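Carboxypeptidase D (Drosophila melanogaster, PDB 3MN8) is a zinc metallocarboxypeptidase that releases C-terminal arginine or lysine from peptides and proteins, including growth factors, peptide hormones and neuropeptides. Local coordinates at residues A[30-34]-A[113-117]; A[68-72]-A[166-170]; A[378-384]-A[398-404]. Residues are numbered along the deposited sequence.

How the contacts relate
Contacts 1 and 2 both belong to the zinc carboxypeptidase domain, whereas contact 3 belongs to the transthyretin-like domain that follows it. None touches another: contacts 1 and 2 approach to about 20 Å between nearest atoms, contacts 2 and 3 only to about 34 Å. In contact 1 an N-terminal loop rests on helix 106-121 through buried aromatic rings and a single hydrogen bond at the margin. Contact 2 lies at the surface, where two beta turns meet through van der Waals contacts, chiefly of a leucine methyl, with no hydrogen bond between them. Contact 3, partly buried, is a strand pair whose chemistry is chiefly backbone hydrogen bonding, and it buries 509 Å² against 341 and 169 Å² for contacts 1 and 2.

Contact 1: residues A[30-34]-A[113-117]; sequences EDESF and YMAQY
Residues 30-34 run as an irregular loop that turns into 3-10 conformation at Ser-33 and Phe-34, laid against helical residues 113-117; Glu-32 lies opposite Tyr-117 (CA-CA 6.4 Å) and Phe-34 opposite Tyr-113 (CA-CA 6.8 Å). Glu-30, though poorly ordered, accepts a hydrogen bond at OE2 from Tyr-117 OH (2.9 Å), and the same carboxylate forms a salt bridge with Lys-325. Asp-31 makes an Asx turn, its OD2 taking the backbone N of Ser-33 at 3.3 Å. The side chain of Glu-32 passes the Tyr-117 ring edge, CG to CE1 3.9 Å; its OE1 accepts a hydrogen bond from Trp-321 NE1 and forms a salt bridge with Lys-325. This N-terminal loop is thereby held where helices 106-121 and 317-333 of the carboxypeptidase domain adjoin. Phe-34, chi1 p, buries its ring: CD1 lies 3.4 Å from Tyr-113 CD2, with the two planes at 27° but slid apart (centroids 5.3 Å), CZ lies 3.7 Å from Tyr-117 CB, and Phe-34 CB merely touches Gln-116 OE1 (3.2 Å), whose NE2 is hydrogen-bonded to Val-112 O.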
ATOM      1  N   GLU A  30       8.213   4.477 -24.443  1.00102.97           N
ATOM      2  CA  GLU A  30       7.190   3.746 -23.681  1.00 96.96           C
ATOM      3  C   GLU A  30       5.998   3.166 -24.473  1.00 73.70           C
ATOM      4  O   GLU A  30       5.431   3.810 -25.353  1.00 56.77           O
ATOM      5  CB  GLU A  30       6.661   4.646 -22.555  1.00 97.20           C
ATOM      6  CG  GLU A  30       7.748   5.359 -21.761  1.00106.98           C
ATOM      7  CD  GLU A  30       7.198   6.488 -20.902  1.00117.21           C
ATOM      8  OE1 GLU A  30       6.608   7.436 -21.471  1.00107.80           O
ATOM      9  OE2 GLU A  30       7.362   6.432 -19.659  1.00125.80           O
ATOM     10  N   ASP A  31       5.613   1.944 -24.128  1.00 58.02           N
ATOM     11  CA  ASP A  31       4.398   1.351 -24.661  1.00 51.73           C
ATOM     12  C   ASP A  31       3.223   1.645 -23.715  1.00 68.59           C
ATOM     13  O   ASP A  31       2.923   0.865 -22.807  1.00 70.63           O
ATOM     14  CB  ASP A  31       4.598  -0.153 -24.848  1.00 43.72           C
ATOM     15  CG  ASP A  31       3.302  -0.888 -25.116  1.00 56.30           C
ATOM     16  OD1 ASP A  31       3.314  -2.143 -25.114  1.00 56.07           O
ATOM     17  OD2 ASP A  31       2.271  -0.213 -25.319  1.00 56.06           O
ATOM     18  N   GLU A  32       2.571   2.784 -23.927  1.00 68.27           N
ATOM     19  CA  GLU A  32       1.407   3.181 -23.139  1.00 58.20           C
ATOM     20  C   GLU A  32       0.118   3.105 -23.974  1.00 68.45           C
ATOM     21  O   GLU A  32      -0.733   4.002 -23.914  1.00 63.88           O
ATOM     22  CB  GLU A  32       1.578   4.613 -22.633  1.00 50.23           C
ATOM     23  CG  GLU A  32       2.739   4.832 -21.687  1.00 58.85           C
ATOM     24  CD  GLU A  32       2.872   6.294 -21.279  1.00 73.27           C
ATOM     25  OE1 GLU A  32       2.360   6.652 -20.195  1.00 58.08           O
ATOM     26  OE2 GLU A  32       3.475   7.085 -22.044  1.00 82.28           O
ATOM     27  N   SER A  33      -0.020   2.038 -24.755  1.00 59.55           N
ATOM     28  CA  SER A  33      -1.160   1.894 -25.653  1.00 61.11           C
ATOM     29  C   SER A  33      -2.485   1.849 -24.891  1.00 66.61           C
ATOM     30  O   SER A  33      -3.538   2.259 -25.411  1.00 47.76           O
ATOM     31  CB  SER A  33      -1.006   0.635 -26.511  1.00 51.86           C
ATOM     32  OG  SER A  33      -1.089  -0.537 -25.721  1.00 62.55           O
ATOM     33  N   PHE A  34      -2.422   1.359 -23.655  1.00 61.05           N
ATOM     34  CA  PHE A  34      -3.611   1.213 -22.822  1.00 49.38           C
ATOM     35  C   PHE A  34      -4.439   2.493 -22.703  1.00 57.13           C
ATOM     36  O   PHE A  34      -5.495   2.492 -22.078  1.00 78.83           O
ATOM     37  CB  PHE A  34      -3.262   0.638 -21.432  1.00 51.23           C
ATOM     38  CG  PHE A  34      -2.140   1.364 -20.703  1.00 49.72           C
ATOM     39  CD1 PHE A  34      -2.393   2.505 -19.953  1.00 46.82           C
ATOM     40  CD2 PHE A  34      -0.843   0.870 -20.727  1.00 56.93           C
ATOM     41  CE1 PHE A  34      -1.369   3.154 -19.271  1.00 52.52           C
ATOM     42  CE2 PHE A  34       0.190   1.515 -20.043  1.00 46.89           C
ATOM     43  CZ  PHE A  34      -0.074   2.653 -19.316  1.00 43.95           C
ATOM     44  N   TYR A 113      -4.099   0.486 -15.267  1.00 37.55           N
ATOM     45  CA  TYR A 113      -3.025   1.077 -16.068  1.00 42.50           C
ATOM     46  C   TYR A 113      -1.604   0.668 -15.622  1.00 40.48           C
ATOM     47  O   TYR A 113      -0.765   0.306 -16.443  1.00 41.11           O
ATOM     48  CB  TYR A 113      -3.142   2.604 -16.042  1.00 40.80           C
ATOM     49  CG  TYR A 113      -4.351   3.157 -16.771  1.00 51.38           C
ATOM     50  CD1 TYR A 113      -4.829   4.438 -16.495  1.00 54.92           C
ATOM     51  CD2 TYR A 113      -5.008   2.408 -17.743  1.00 57.63           C
ATOM     52  CE1 TYR A 113      -5.933   4.956 -17.167  1.00 48.02           C
ATOM     53  CE2 TYR A 113      -6.110   2.916 -18.420  1.00 48.47           C
ATOM     54  CZ  TYR A 113      -6.566   4.186 -18.123  1.00 47.72           C
ATOM     55  OH  TYR A 113      -7.658   4.688 -18.784  1.00 53.72           O
ATOM     56  N   MET A 114      -1.330   0.745 -14.325  1.00 29.49           N
ATOM     57  CA  MET A 114      -0.014   0.371 -13.820  1.00 37.76           C
ATOM     58  C   MET A 114       0.370  -1.059 -14.228  1.00 38.25           C
ATOM     59  O   MET A 114       1.439  -1.276 -14.780  1.00 44.27           O
ATOM     60  CB  MET A 114       0.054   0.553 -12.295  1.00 31.48           C
ATOM     61  CG  MET A 114       1.402   0.160 -11.658  1.00 29.06           C
ATOM     62  SD  MET A 114       2.828   1.162 -12.189  1.00 40.19           S
ATOM     63  CE  MET A 114       2.192   2.791 -11.786  1.00 62.52           C
ATOM     64  N   ALA A 115      -0.512  -2.017 -13.960  1.00 28.33           N
ATOM     65  CA  ALA A 115      -0.289  -3.421 -14.293  1.00 31.88           C
ATOM     66  C   ALA A 115       0.249  -3.566 -15.708  1.00 41.12           C
ATOM     67  O   ALA A 115       1.346  -4.085 -15.924  1.00 47.79           O
ATOM     68  CB  ALA A 115      -1.596  -4.208 -14.149  1.00 34.79           C
ATOM     69  N   GLN A 116      -0.540  -3.111 -16.674  1.00 38.48           N
ATOM     70  CA  GLN A 116      -0.133  -3.143 -18.064  1.00 31.76           C
ATOM     71  C   GLN A 116       1.190  -2.409 -18.270  1.00 36.26           C
ATOM     72  O   GLN A 116       2.113  -2.947 -18.885  1.00 42.64           O
ATOM     73  CB  GLN A 116      -1.216  -2.508 -18.918  1.00 23.24           C
ATOM     74  CG  GLN A 116      -2.552  -3.248 -18.891  1.00 28.06           C
ATOM     75  CD  GLN A 116      -3.674  -2.437 -19.552  1.00 37.80           C
ATOM     76  OE1 GLN A 116      -3.856  -2.468 -20.777  1.00 34.32           O
ATOM     77  NE2 GLN A 116      -4.413  -1.690 -18.740  1.00 34.91           N
ATOM     78  N   TYR A 117       1.273  -1.189 -17.739  1.00 27.35           N
ATOM     79  CA  TYR A 117       2.459  -0.347 -17.874  1.00 25.52           C
ATOM     80  C   TYR A 117       3.742  -1.055 -17.442  1.00 33.88           C
ATOM     81  O   TYR A 117       4.705  -1.166 -18.200  1.00 41.79           O
ATOM     82  CB  TYR A 117       2.289   0.939 -17.068  1.00 28.68           C
ATOM     83  CG  TYR A 117       3.446   1.896 -17.215  1.00 25.31           C
ATOM     84  CD1 TYR A 117       3.521   2.758 -18.298  1.00 33.72           C
ATOM     85  CD2 TYR A 117       4.467   1.931 -16.277  1.00 32.09           C
ATOM     86  CE1 TYR A 117       4.581   3.633 -18.449  1.00 39.02           C
ATOM     87  CE2 TYR A 117       5.540   2.806 -16.411  1.00 37.83           C
ATOM     88  CZ  TYR A 117       5.589   3.656 -17.502  1.00 41.57           C
ATOM     89  OH  TYR A 117       6.643   4.521 -17.653  1.00 35.04           O
TER

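Contact 2: residues A[68-72]-A[166-170]; sequences RSLEG and GNAAN
Each segment forms a type I beta turn, Ser-69 to Gly-72 and Asn-167 to Asn-170, closed by Gly-72 N to Ser-69 O (3.1 Å) and Asn-170 N to Asn-167 O (3.0 Å). The turns face each other at Leu-70 and Ala-168, whose CA atoms are 6.5 Å apart. Gly-72 ends its turn at phi 92°, where a CB would collide with the preceding carbonyl oxygen. Asn-167 adds an Asx turn, with OD1 accepting Ala-169 N at 2.8 Å. In the fold, the first turn links the antiparallel strands 61-68 and 74-80 at the edge of the central eight-stranded sheet, while the second belongs to the long loop between helices 145-149 and 196-205; the side chain of Asn-167 is about 9 Å from that of the zinc ligand His-101. Leu-70, in the mt rotamer, points at the second turn: its CD1 comes closest to Ala-169 N, at 3.4 Å, and reaches Ala-168 CB at 3.6 Å, Ala-169 CB at 3.7 Å and Asn-167 ND2 at 3.9 Å. That amide nitrogen of Asn-167 is hydrogen-bonded to Gln-195 and Glu-197. Glu-71 leaves sideways with chi1 m and chi2 t, bringing its CD within 3.7 Å of Ala-168 CB.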
ATOM      1  N   ARG A  68     -14.358 -13.516  -2.142  1.00 41.45           N
ATOM      2  CA  ARG A  68     -15.476 -13.052  -2.932  1.00 33.70           C
ATOM      3  C   ARG A  68     -16.347 -12.055  -2.158  1.00 42.10           C
ATOM      4  O   ARG A  68     -16.378 -12.063  -0.924  1.00 37.13           O
ATOM      5  CB  ARG A  68     -16.285 -14.249  -3.424  1.00 26.93           C
ATOM      6  CG  ARG A  68     -15.972 -14.675  -4.853  1.00 26.35           C
ATOM      7  CD  ARG A  68     -16.327 -16.137  -5.052  1.00 40.20           C
ATOM      8  NE  ARG A  68     -16.239 -16.544  -6.450  1.00 48.56           N
ATOM      9  CZ  ARG A  68     -15.749 -17.709  -6.867  1.00 60.19           C
ATOM     10  NH1 ARG A  68     -15.289 -18.598  -5.998  1.00 65.87           N
ATOM     11  NH2 ARG A  68     -15.720 -17.981  -8.162  1.00 73.83           N
ATOM     12  N   SER A  69     -17.032 -11.188  -2.903  1.00 39.55           N
ATOM     13  CA  SER A  69     -17.920 -10.190  -2.335  1.00 17.64           C
ATOM     14  C   SER A  69     -19.253 -10.838  -1.970  1.00 37.31           C
ATOM     15  O   SER A  69     -19.494 -12.014  -2.272  1.00 28.79           O
ATOM     16  CB  SER A  69     -18.157  -9.090  -3.351  1.00 22.99           C
ATOM     17  OG  SER A  69     -19.076  -9.522  -4.346  1.00 31.91           O
ATOM     18  N   LEU A  70     -20.124 -10.069  -1.322  1.00 42.04           N
ATOM     19  CA  LEU A  70     -21.454 -10.564  -0.965  1.00 44.25           C
ATOM     20  C   LEU A  70     -22.135 -11.177  -2.173  1.00 45.36           C
ATOM     21  O   LEU A  70     -22.765 -12.237  -2.085  1.00 46.87           O
ATOM     22  CB  LEU A  70     -22.331  -9.434  -0.425  1.00 38.65           C
ATOM     23  CG  LEU A  70     -22.013  -8.937   0.982  1.00 41.93           C
ATOM     24  CD1 LEU A  70     -22.860  -7.724   1.340  1.00 46.95           C
ATOM     25  CD2 LEU A  70     -22.243 -10.045   1.987  1.00 37.86           C
ATOM     26  N   GLU A  71     -22.001 -10.503  -3.305  1.00 34.99           N
ATOM     27  CA  GLU A  71     -22.780 -10.861  -4.471  1.00 39.56           C
ATOM     28  C   GLU A  71     -22.007 -11.728  -5.460  1.00 43.16           C
ATOM     29  O   GLU A  71     -22.358 -11.807  -6.640  1.00 38.24           O
ATOM     30  CB  GLU A  71     -23.305  -9.596  -5.127  1.00 46.37           C
ATOM     31  CG  GLU A  71     -24.163  -8.778  -4.191  1.00 38.88           C
ATOM     32  CD  GLU A  71     -24.680  -7.529  -4.850  1.00 56.84           C
ATOM     33  OE1 GLU A  71     -23.898  -6.887  -5.592  1.00 61.99           O
ATOM     34  OE2 GLU A  71     -25.859  -7.188  -4.618  1.00 57.88           O
ATOM     35  N   GLY A  72     -20.949 -12.366  -4.961  1.00 44.36           N
ATOM     36  CA  GLY A  72     -20.239 -13.394  -5.705  1.00 38.08           C
ATOM     37  C   GLY A  72     -19.055 -12.935  -6.537  1.00 42.58           C
ATOM     38  O   GLY A  72     -18.358 -13.750  -7.144  1.00 53.00           O
ATOM     39  N   GLY A 166     -20.411   2.081   0.221  1.00 36.80           N
ATOM     40  CA  GLY A 166     -20.273   0.901   1.059  1.00 31.47           C
ATOM     41  C   GLY A 166     -20.514  -0.317   0.198  1.00 35.50           C
ATOM     42  O   GLY A 166     -20.776  -0.178  -1.000  1.00 43.16           O
ATOM     43  N   ASN A 167     -20.420  -1.509   0.786  1.00 39.80           N
ATOM     44  CA  ASN A 167     -20.625  -2.732   0.011  1.00 34.37           C
ATOM     45  C   ASN A 167     -22.103  -2.965  -0.257  1.00 43.60           C
ATOM     46  O   ASN A 167     -22.909  -2.028  -0.214  1.00 47.65           O
ATOM     47  CB  ASN A 167     -19.939  -3.962   0.641  1.00 32.31           C
ATOM     48  CG  ASN A 167     -20.590  -4.418   1.941  1.00 39.46           C
ATOM     49  OD1 ASN A 167     -21.603  -3.868   2.384  1.00 41.37           O
ATOM     50  ND2 ASN A 167     -20.002  -5.438   2.558  1.00 33.17           N
ATOM     51  N   ALA A 168     -22.461  -4.208  -0.549  1.00 45.96           N
ATOM     52  CA  ALA A 168     -23.840  -4.511  -0.917  1.00 50.54           C
ATOM     53  C   ALA A 168     -24.768  -4.447   0.290  1.00 64.87           C
ATOM     54  O   ALA A 168     -25.978  -4.295   0.131  1.00 69.91           O
ATOM     55  CB  ALA A 168     -23.932  -5.874  -1.599  1.00 48.32           C
ATOM     56  N   ALA A 169     -24.204  -4.570   1.494  1.00 65.25           N
ATOM     57  CA  ALA A 169     -24.990  -4.450   2.726  1.00 50.02           C
ATOM     58  C   ALA A 169     -24.982  -2.999   3.223  1.00 50.71           C
ATOM     59  O   ALA A 169     -25.506  -2.692   4.303  1.00 46.36           O
ATOM     60  CB  ALA A 169     -24.461  -5.398   3.796  1.00 32.26           C
ATOM     61  N   ASN A 170     -24.384  -2.115   2.422  1.00 45.89           N
ATOM     62  CA  ASN A 170     -24.316  -0.693   2.730  1.00 46.69           C
ATOM     63  C   ASN A 170     -23.507  -0.357   3.970  1.00 45.99           C
ATOM     64  O   ASN A 170     -23.778   0.651   4.629  1.00 55.63           O
ATOM     65  CB  ASN A 170     -25.716  -0.095   2.862  1.00 69.13           C
ATOM     66  CG  ASN A 170     -26.212   0.499   1.577  1.00 76.13           C
ATOM     67  OD1 ASN A 170     -27.233   0.073   1.040  1.00 81.75           O
ATOM     68  ND2 ASN A 170     -25.490   1.489   1.066  1.00 76.09           N
TER

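Contact 3: residues A[378-384]-A[398-404]; sequences LTPGLYS and QQVRVTN
Two neighbouring strands of an antiparallel beta hairpin, 381-388 and 398-402, pair here at the edge of a four-stranded sheet in the transthyretin-like domain. Their short axes approach to 4.5 Å at 158°. Gly-381 with Val-402 and Tyr-383 with Val-400 are hydrogen-bonded pairs; Leu-382 with Arg-401 and Ser-384 with Gln-399 are non-hydrogen-bonded, with CA-CA distances of 4.2 and 4.3 Å. The first pair is satisfied by Gly-381 N to Val-402 O (2.9 Å) and Val-402 N to Gly-381 O (2.6 Å), the next by Tyr-383 N to Val-400 O (2.9 Å) and Val-400 N to Tyr-383 O (2.8 Å). Gly-381 has a phi of 144°, at which a CB would jam against the preceding carbonyl oxygen. Four carbonyls take a CA-H...O contact: Val-402 O from Pro-380 CA (3.1 Å), Val-400 O from Leu-382 CA (3.2 Å), Tyr-383 O from Gln-399 CA (3.1 Å) and Gln-398 O from Ser-384 CA (3.2 Å). On the face carrying Tyr-383, Val-400 and Val-402, the Val-402 CG2 methyl packs 3.8 Å from both Tyr-383 CD1 and Leu-378 CD1. Beyond the ladder, Asn-404 ND2 donates to Leu-378 O (2.8 Å, 152° at hydrogen) while its OD1 accepts from Gly-338 N, so both ends of the amide are used. Within residues 378-384, Tyr-383, with chi1 m, sends its OH back to Thr-379 O in a very short 2.4 Å hydrogen bond.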
ATOM      1  N   LEU A 378      13.511   3.578   6.736  1.00 36.31           N
ATOM      2  CA  LEU A 378      14.087   4.637   7.547  1.00 32.64           C
ATOM      3  C   LEU A 378      14.328   5.924   6.764  1.00 18.09           C
ATOM      4  O   LEU A 378      14.662   5.920   5.591  1.00 31.29           O
ATOM      5  CB  LEU A 378      15.381   4.156   8.229  1.00 27.21           C
ATOM      6  CG  LEU A 378      15.286   3.124   9.370  1.00 22.92           C
ATOM      7  CD1 LEU A 378      16.649   2.590   9.750  1.00 25.44           C
ATOM      8  CD2 LEU A 378      14.612   3.708  10.602  1.00 23.68           C
ATOM      9  N   THR A 379      14.118   7.031   7.445  1.00 36.01           N
ATOM     10  CA  THR A 379      14.549   8.325   6.987  1.00 40.00           C
ATOM     11  C   THR A 379      16.065   8.323   7.046  1.00 44.47           C
ATOM     12  O   THR A 379      16.644   7.578   7.838  1.00 36.28           O
ATOM     13  CB  THR A 379      14.002   9.378   7.948  1.00 50.51           C
ATOM     14  OG1 THR A 379      12.591   9.498   7.733  1.00 59.55           O
ATOM     15  CG2 THR A 379      14.674  10.741   7.750  1.00 66.23           C
ATOM     16  N   PRO A 380      16.718   9.131   6.197  1.00 39.79           N
ATOM     17  CA  PRO A 380      18.169   9.317   6.345  1.00 43.23           C
ATOM     18  C   PRO A 380      18.584   9.717   7.778  1.00 46.19           C
ATOM     19  O   PRO A 380      17.836  10.412   8.488  1.00 29.93           O
ATOM     20  CB  PRO A 380      18.476  10.435   5.348  1.00 33.79           C
ATOM     21  CG  PRO A 380      17.439  10.241   4.268  1.00 39.55           C
ATOM     22  CD  PRO A 380      16.191   9.789   4.987  1.00 32.90           C
ATOM     23  N   GLY A 381      19.767   9.268   8.191  1.00 41.03           N
ATOM     24  CA  GLY A 381      20.242   9.484   9.545  1.00 37.99           C
ATOM     25  C   GLY A 381      21.037   8.293  10.042  1.00 42.43           C
ATOM     26  O   GLY A 381      21.340   7.384   9.268  1.00 48.20           O
ATOM     27  N   LEU A 382      21.396   8.288  11.323  1.00 37.34           N
ATOM     28  CA  LEU A 382      22.137   7.157  11.852  1.00 40.67           C
ATOM     29  C   LEU A 382      21.418   6.555  13.039  1.00 39.87           C
ATOM     30  O   LEU A 382      20.887   7.276  13.880  1.00 28.56           O
ATOM     31  CB  LEU A 382      23.585   7.533  12.186  1.00 52.04           C
ATOM     32  CG  LEU A 382      23.924   8.391  13.402  1.00 70.79           C
ATOM     33  CD1 LEU A 382      23.694   7.645  14.717  1.00 83.44           C
ATOM     34  CD2 LEU A 382      25.374   8.829  13.302  1.00 78.59           C
ATOM     35  N   TYR A 383      21.410   5.225  13.096  1.00 45.45           N
ATOM     36  CA  TYR A 383      20.620   4.508  14.086  1.00 34.04           C
ATOM     37  C   TYR A 383      21.351   3.359  14.790  1.00 38.48           C
ATOM     38  O   TYR A 383      22.315   2.802  14.285  1.00 46.40           O
ATOM     39  CB  TYR A 383      19.369   3.961  13.429  1.00 35.80           C
ATOM     40  CG  TYR A 383      18.608   4.956  12.592  1.00 44.15           C
ATOM     41  CD1 TYR A 383      19.067   5.337  11.332  1.00 43.99           C
ATOM     42  CD2 TYR A 383      17.403   5.494  13.045  1.00 42.89           C
ATOM     43  CE1 TYR A 383      18.356   6.246  10.549  1.00 44.05           C
ATOM     44  CE2 TYR A 383      16.682   6.398  12.275  1.00 41.32           C
ATOM     45  CZ  TYR A 383      17.160   6.773  11.027  1.00 47.32           C
ATOM     46  OH  TYR A 383      16.434   7.671  10.268  1.00 34.74           O
ATOM     47  N   SER A 384      20.869   3.014  15.976  1.00 47.29           N
ATOM     48  CA  SER A 384      21.318   1.819  16.672  1.00 44.18           C
ATOM     49  C   SER A 384      20.219   0.773  16.578  1.00 46.98           C
ATOM     50  O   SER A 384      19.157   0.890  17.200  1.00 29.90           O
ATOM     51  CB  SER A 384      21.645   2.127  18.132  1.00 34.49           C
ATOM     52  OG  SER A 384      22.983   2.573  18.255  1.00 72.52           O
ATOM     53  N   GLN A 398      23.785  -2.581  16.819  1.00 49.49           N
ATOM     54  CA  GLN A 398      24.637  -2.167  15.719  1.00 50.02           C
ATOM     55  C   GLN A 398      24.249  -0.750  15.292  1.00 48.16           C
ATOM     56  O   GLN A 398      23.067  -0.384  15.252  1.00 47.41           O
ATOM     57  CB  GLN A 398      24.578  -3.168  14.544  1.00 46.98           C
ATOM     58  CG  GLN A 398      25.161  -4.570  14.867  1.00 32.97           C
ATOM     59  CD  GLN A 398      24.938  -5.628  13.771  1.00 45.35           C
ATOM     60  OE1 GLN A 398      25.202  -5.394  12.594  1.00 50.39           O
ATOM     61  NE2 GLN A 398      24.465  -6.803  14.171  1.00 51.28           N
ATOM     62  N   GLN A 399      25.266   0.051  15.003  1.00 55.03           N
ATOM     63  CA  GLN A 399      25.080   1.412  14.529  1.00 55.73           C
ATOM     64  C   GLN A 399      25.220   1.445  13.013  1.00 59.55           C
ATOM     65  O   GLN A 399      26.154   0.883  12.451  1.00 67.30           O
ATOM     66  CB  GLN A 399      26.112   2.321  15.177  1.00 60.52           C
ATOM     67  CG  GLN A 399      26.387   3.595  14.414  1.00 80.41           C
ATOM     68  CD  GLN A 399      27.747   4.177  14.750  1.00 96.74           C
ATOM     69  OE1 GLN A 399      28.780   3.658  14.329  1.00102.82           O
ATOM     70  NE2 GLN A 399      27.754   5.257  15.520  1.00102.25           N
ATOM     71  N   VAL A 400      24.280   2.100  12.351  1.00 53.80           N
ATOM     72  CA  VAL A 400      24.289   2.158  10.903  1.00 45.60           C
ATOM     73  C   VAL A 400      23.933   3.553  10.424  1.00 43.62           C
ATOM     74  O   VAL A 400      23.025   4.198  10.956  1.00 42.19           O
ATOM     75  CB  VAL A 400      23.304   1.139  10.291  1.00 52.01           C
ATOM     76  CG1 VAL A 400      21.877   1.515  10.624  1.00 52.98           C
ATOM     77  CG2 VAL A 400      23.494   1.061   8.783  1.00 67.45           C
ATOM     78  N   ARG A 401      24.658   4.018   9.416  1.00 53.83           N
ATOM     79  CA  ARG A 401      24.375   5.310   8.807  1.00 57.02           C
ATOM     80  C   ARG A 401      23.453   5.107   7.601  1.00 35.12           C
ATOM     81  O   ARG A 401      23.864   4.607   6.555  1.00 39.11           O
ATOM     82  CB  ARG A 401      25.682   6.019   8.420  1.00 53.31           C
ATOM     83  CG  ARG A 401      25.492   7.282   7.611  1.00 60.97           C
ATOM     84  CD  ARG A 401      26.758   7.617   6.840  1.00 77.01           C
ATOM     85  NE  ARG A 401      27.849   7.876   7.747  1.00 90.57           N
ATOM     86  CZ  ARG A 401      29.062   7.332   7.735  1.00 98.41           C
ATOM     87  NH1 ARG A 401      29.448   6.446   6.823  1.00105.89           N
ATOM     88  NH2 ARG A 401      29.905   7.711   8.680  1.00 93.57           N
ATOM     89  N   VAL A 402      22.194   5.475   7.762  1.00 35.83           N
ATOM     90  CA  VAL A 402      21.243   5.329   6.666  1.00 42.74           C
ATOM     91  C   VAL A 402      21.241   6.527   5.729  1.00 53.83           C
ATOM     92  O   VAL A 402      20.688   7.589   6.049  1.00 30.31           O
ATOM     93  CB  VAL A 402      19.812   5.100   7.144  1.00 23.06           C
ATOM     94  CG1 VAL A 402      18.866   5.117   5.952  1.00 18.77           C
ATOM     95  CG2 VAL A 402      19.724   3.799   7.895  1.00 24.57           C
ATOM     96  N   THR A 403      21.895   6.341   4.585  1.00 70.24           N
ATOM     97  CA  THR A 403      21.756   7.226   3.442  1.00 72.17           C
ATOM     98  C   THR A 403      20.824   6.514   2.491  1.00 73.08           C
ATOM     99  O   THR A 403      20.993   5.321   2.225  1.00 79.93           O
ATOM    100  CB  THR A 403      23.105   7.496   2.730  1.00 69.58           C
ATOM    101  OG1 THR A 403      22.859   8.168   1.490  1.00 82.26           O
ATOM    102  CG2 THR A 403      23.852   6.200   2.445  1.00 61.04           C
ATOM    103  N   ASN A 404      19.810   7.219   2.009  1.00 70.61           N
ATOM    104  CA  ASN A 404      18.879   6.594   1.081  1.00 71.74           C
ATOM    105  C   ASN A 404      19.214   7.024  -0.332  1.00 70.00           C
ATOM    106  O   ASN A 404      18.372   7.566  -1.057  1.00 44.21           O
ATOM    107  CB  ASN A 404      17.424   6.906   1.447  1.00 65.50           C
ATOM    108  CG  ASN A 404      16.987   6.203   2.721  1.00 43.59           C
ATOM    109  OD1 ASN A 404      17.310   5.032   2.939  1.00 37.19           O
ATOM    110  ND2 ASN A 404      16.266   6.921   3.577  1.00 20.10           N
TER